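Side-chain contact in cytoplasmic export protein 1 (Saccharomyces cerevisiae, PDB 3VWA), which takes part in nuclear tRNA export and may collect tRNA from export receptors at the nuclear pore and deliver aminoacylated tRNA to the translation machinery: residues Val454-Arg457 and Ser458-Ala462. Numbering follows the deposited sequence.
Sequences VGNR and SNILA
The first turns of the alpha helix 454-469, in the helical-repeat part of the protein, bring N456 against I460 and link R457 to S458 through a water. The i-to-i+4 backbone ladder sets this spacing: S458 N donates its hydrogen to V454 O and I460 N to N456 O, both at 2.8 Å, and N459 N and L461 N bond likewise to G455 O and R457 O, though less straight. On one side of the helix, N456 has CG anti to the backbone N (chi1 -167°), beside the carbonyl carbon and so on the side of the next turn, and OD1 comes within 3.5 Å of I460 CD1, a van der Waals contact between the amide oxygen and a methyl group. The isoleucine also lays CG1 over the backbone, 3.3 Å from N456 O. With an alanine in place of I460, CG1, CG2 and CD1 are gone, so the N456 amide would probably be freer to turn and L450 would be left with less of its packing partner. The amide of N459 stands nearly perpendicular to that of N456, 86° between planes, with the two ND2 atoms 4.0 Å apart. Elsewhere round the helix, the R457 chain runs extended and then bends at chi3 (77°), carrying its guanidinium back toward the preceding turn, where V454 CG2 sits over one face, 3.8 Å above the plane and offset toward the rim. A water lies at the edge of the guanidinium, in its plane; it accepts from R457 NE at 2.9 Å and is hydrogen-bonded to S458 OG at 2.7 Å. Two polar ends have partners beyond the helix: R457 NH2 bonds to L490 O, and N459 OD1 to K499 NZ. S458 and L461 pack on F491, while A462 meets I500 and V503, so the first turns of helix 454-469 lie against helix 493-504 and the loop before it.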
ATOM      1  N   VAL A 454      -4.364  13.468 -40.173  1.00 37.08           N
ATOM      2  CA  VAL A 454      -5.741  13.040 -40.321  1.00 35.35           C
ATOM      3  C   VAL A 454      -5.791  12.094 -41.548  1.00 30.85           C
ATOM      4  O   VAL A 454      -6.353  11.000 -41.468  1.00 29.94           O
ATOM      5  CB  VAL A 454      -6.672  14.289 -40.365  1.00 32.29           C
ATOM      6  CG1 VAL A 454      -8.100  13.989 -40.831  1.00 27.71           C
ATOM      7  CG2 VAL A 454      -6.738  14.918 -38.986  1.00 26.73           C
ATOM      8  N   GLY A 455      -5.145  12.491 -42.646  1.00 32.62           N
ATOM      9  CA  GLY A 455      -5.133  11.673 -43.901  1.00 31.00           C
ATOM     10  C   GLY A 455      -4.717  10.225 -43.605  1.00 35.16           C
ATOM     11  O   GLY A 455      -5.383   9.250 -43.998  1.00 29.99           O
ATOM     12  N   ASN A 456      -3.619  10.079 -42.883  1.00 30.10           N
ATOM     13  CA  ASN A 456      -3.131   8.747 -42.656  1.00 33.03           C
ATOM     14  C   ASN A 456      -3.985   8.004 -41.651  1.00 28.00           C
ATOM     15  O   ASN A 456      -4.173   6.812 -41.758  1.00 24.74           O
ATOM     16  CB  ASN A 456      -1.712   8.756 -42.150  1.00 34.60           C
ATOM     17  CG  ASN A 456      -1.089   7.380 -42.217  1.00 40.77           C
ATOM     18  OD1 ASN A 456      -0.622   6.832 -41.205  1.00 41.25           O
ATOM     19  ND2 ASN A 456      -1.090   6.803 -43.421  1.00 47.02           N
ATOM     20  N   ARG A 457      -4.514   8.728 -40.684  1.00 25.11           N
ATOM     21  CA  ARG A 457      -5.456   8.116 -39.749  1.00 24.54           C
ATOM     22  C   ARG A 457      -6.603   7.486 -40.526  1.00 23.01           C
ATOM     23  O   ARG A 457      -7.014   6.338 -40.249  1.00 20.73           O
ATOM     24  CB  ARG A 457      -5.960   9.158 -38.766  1.00 24.03           C
ATOM     25  CG  ARG A 457      -6.871   8.651 -37.681  1.00 22.11           C
ATOM     26  CD  ARG A 457      -7.368   9.850 -36.895  1.00 30.14           C
ATOM     27  NE  ARG A 457      -8.431  10.618 -37.595  1.00 31.35           N
ATOM     28  CZ  ARG A 457      -8.829  11.818 -37.191  1.00 30.63           C
ATOM     29  NH1 ARG A 457      -8.243  12.350 -36.134  1.00 31.45           N
ATOM     30  NH2 ARG A 457      -9.790  12.487 -37.836  1.00 27.69           N
ATOM     31  N   SER A 458      -7.141   8.276 -41.464  1.00 25.01           N
ATOM     32  CA  SER A 458      -8.174   7.800 -42.420  1.00 27.61           C
ATOM     33  C   SER A 458      -7.770   6.566 -43.190  1.00 26.28           C
ATOM     34  O   SER A 458      -8.566   5.624 -43.318  1.00 24.66           O
ATOM     35  CB  SER A 458      -8.596   8.900 -43.402  1.00 25.88           C
ATOM     36  OG  SER A 458      -9.413   9.843 -42.725  1.00 24.71           O
ATOM     37  N   ASN A 459      -6.552   6.555 -43.723  1.00 27.18           N
ATOM     38  CA  ASN A 459      -6.045   5.342 -44.432  1.00 27.90           C
ATOM     39  C   ASN A 459      -5.931   4.127 -43.530  1.00 25.45           C
ATOM     40  O   ASN A 459      -6.289   3.055 -43.906  1.00 26.98           O
ATOM     41  CB  ASN A 459      -4.657   5.606 -45.050  1.00 34.07           C
ATOM     42  CG  ASN A 459      -4.724   6.584 -46.182  1.00 38.15           C
ATOM     43  OD1 ASN A 459      -5.815   6.840 -46.711  1.00 45.80           O
ATOM     44  ND2 ASN A 459      -3.565   7.132 -46.588  1.00 39.83           N
ATOM     45  N   ILE A 460      -5.423   4.327 -42.333  1.00 25.53           N
ATOM     46  CA  ILE A 460      -5.430   3.299 -41.314  1.00 28.32           C
ATOM     47  C   ILE A 460      -6.807   2.723 -41.001  1.00 27.84           C
ATOM     48  O   ILE A 460      -6.995   1.501 -40.937  1.00 23.58           O
ATOM     49  CB  ILE A 460      -4.787   3.864 -40.044  1.00 29.14           C
ATOM     50  CG1 ILE A 460      -3.281   4.047 -40.296  1.00 26.09           C
ATOM     51  CG2 ILE A 460      -5.123   2.986 -38.832  1.00 25.17           C
ATOM     52  CD1 ILE A 460      -2.616   4.819 -39.175  1.00 28.80           C
ATOM     53  N   LEU A 461      -7.781   3.599 -40.822  1.00 26.40           N
ATOM     54  CA  LEU A 461      -9.110   3.101 -40.514  1.00 25.62           C
ATOM     55  C   LEU A 461      -9.733   2.376 -41.705  1.00 26.06           C
ATOM     56  O   LEU A 461     -10.281   1.243 -41.547  1.00 25.33           O
ATOM     57  CB  LEU A 461     -10.026   4.245 -40.023  1.00 21.33           C
ATOM     58  CG  LEU A 461      -9.641   4.788 -38.629  1.00 20.67           C
ATOM     59  CD1 LEU A 461     -10.319   6.117 -38.285  1.00 16.07           C
ATOM     60  CD2 LEU A 461      -9.790   3.723 -37.522  1.00 19.66           C
ATOM     61  N   ALA A 462      -9.672   3.012 -42.886  1.00 26.91           N
ATOM     62  CA  ALA A 462     -10.322   2.413 -44.085  1.00 27.26           C
ATOM     63  C   ALA A 462      -9.761   1.050 -44.341  1.00 27.31           C
ATOM     64  O   ALA A 462     -10.519   0.116 -44.634  1.00 24.78           O
ATOM     65  CB  ALA A 462     -10.211   3.276 -45.341  1.00 24.29           C
TER
HETATM   66  O   HOH W   1      -9.683   9.667 -40.049  1.00 23.59           O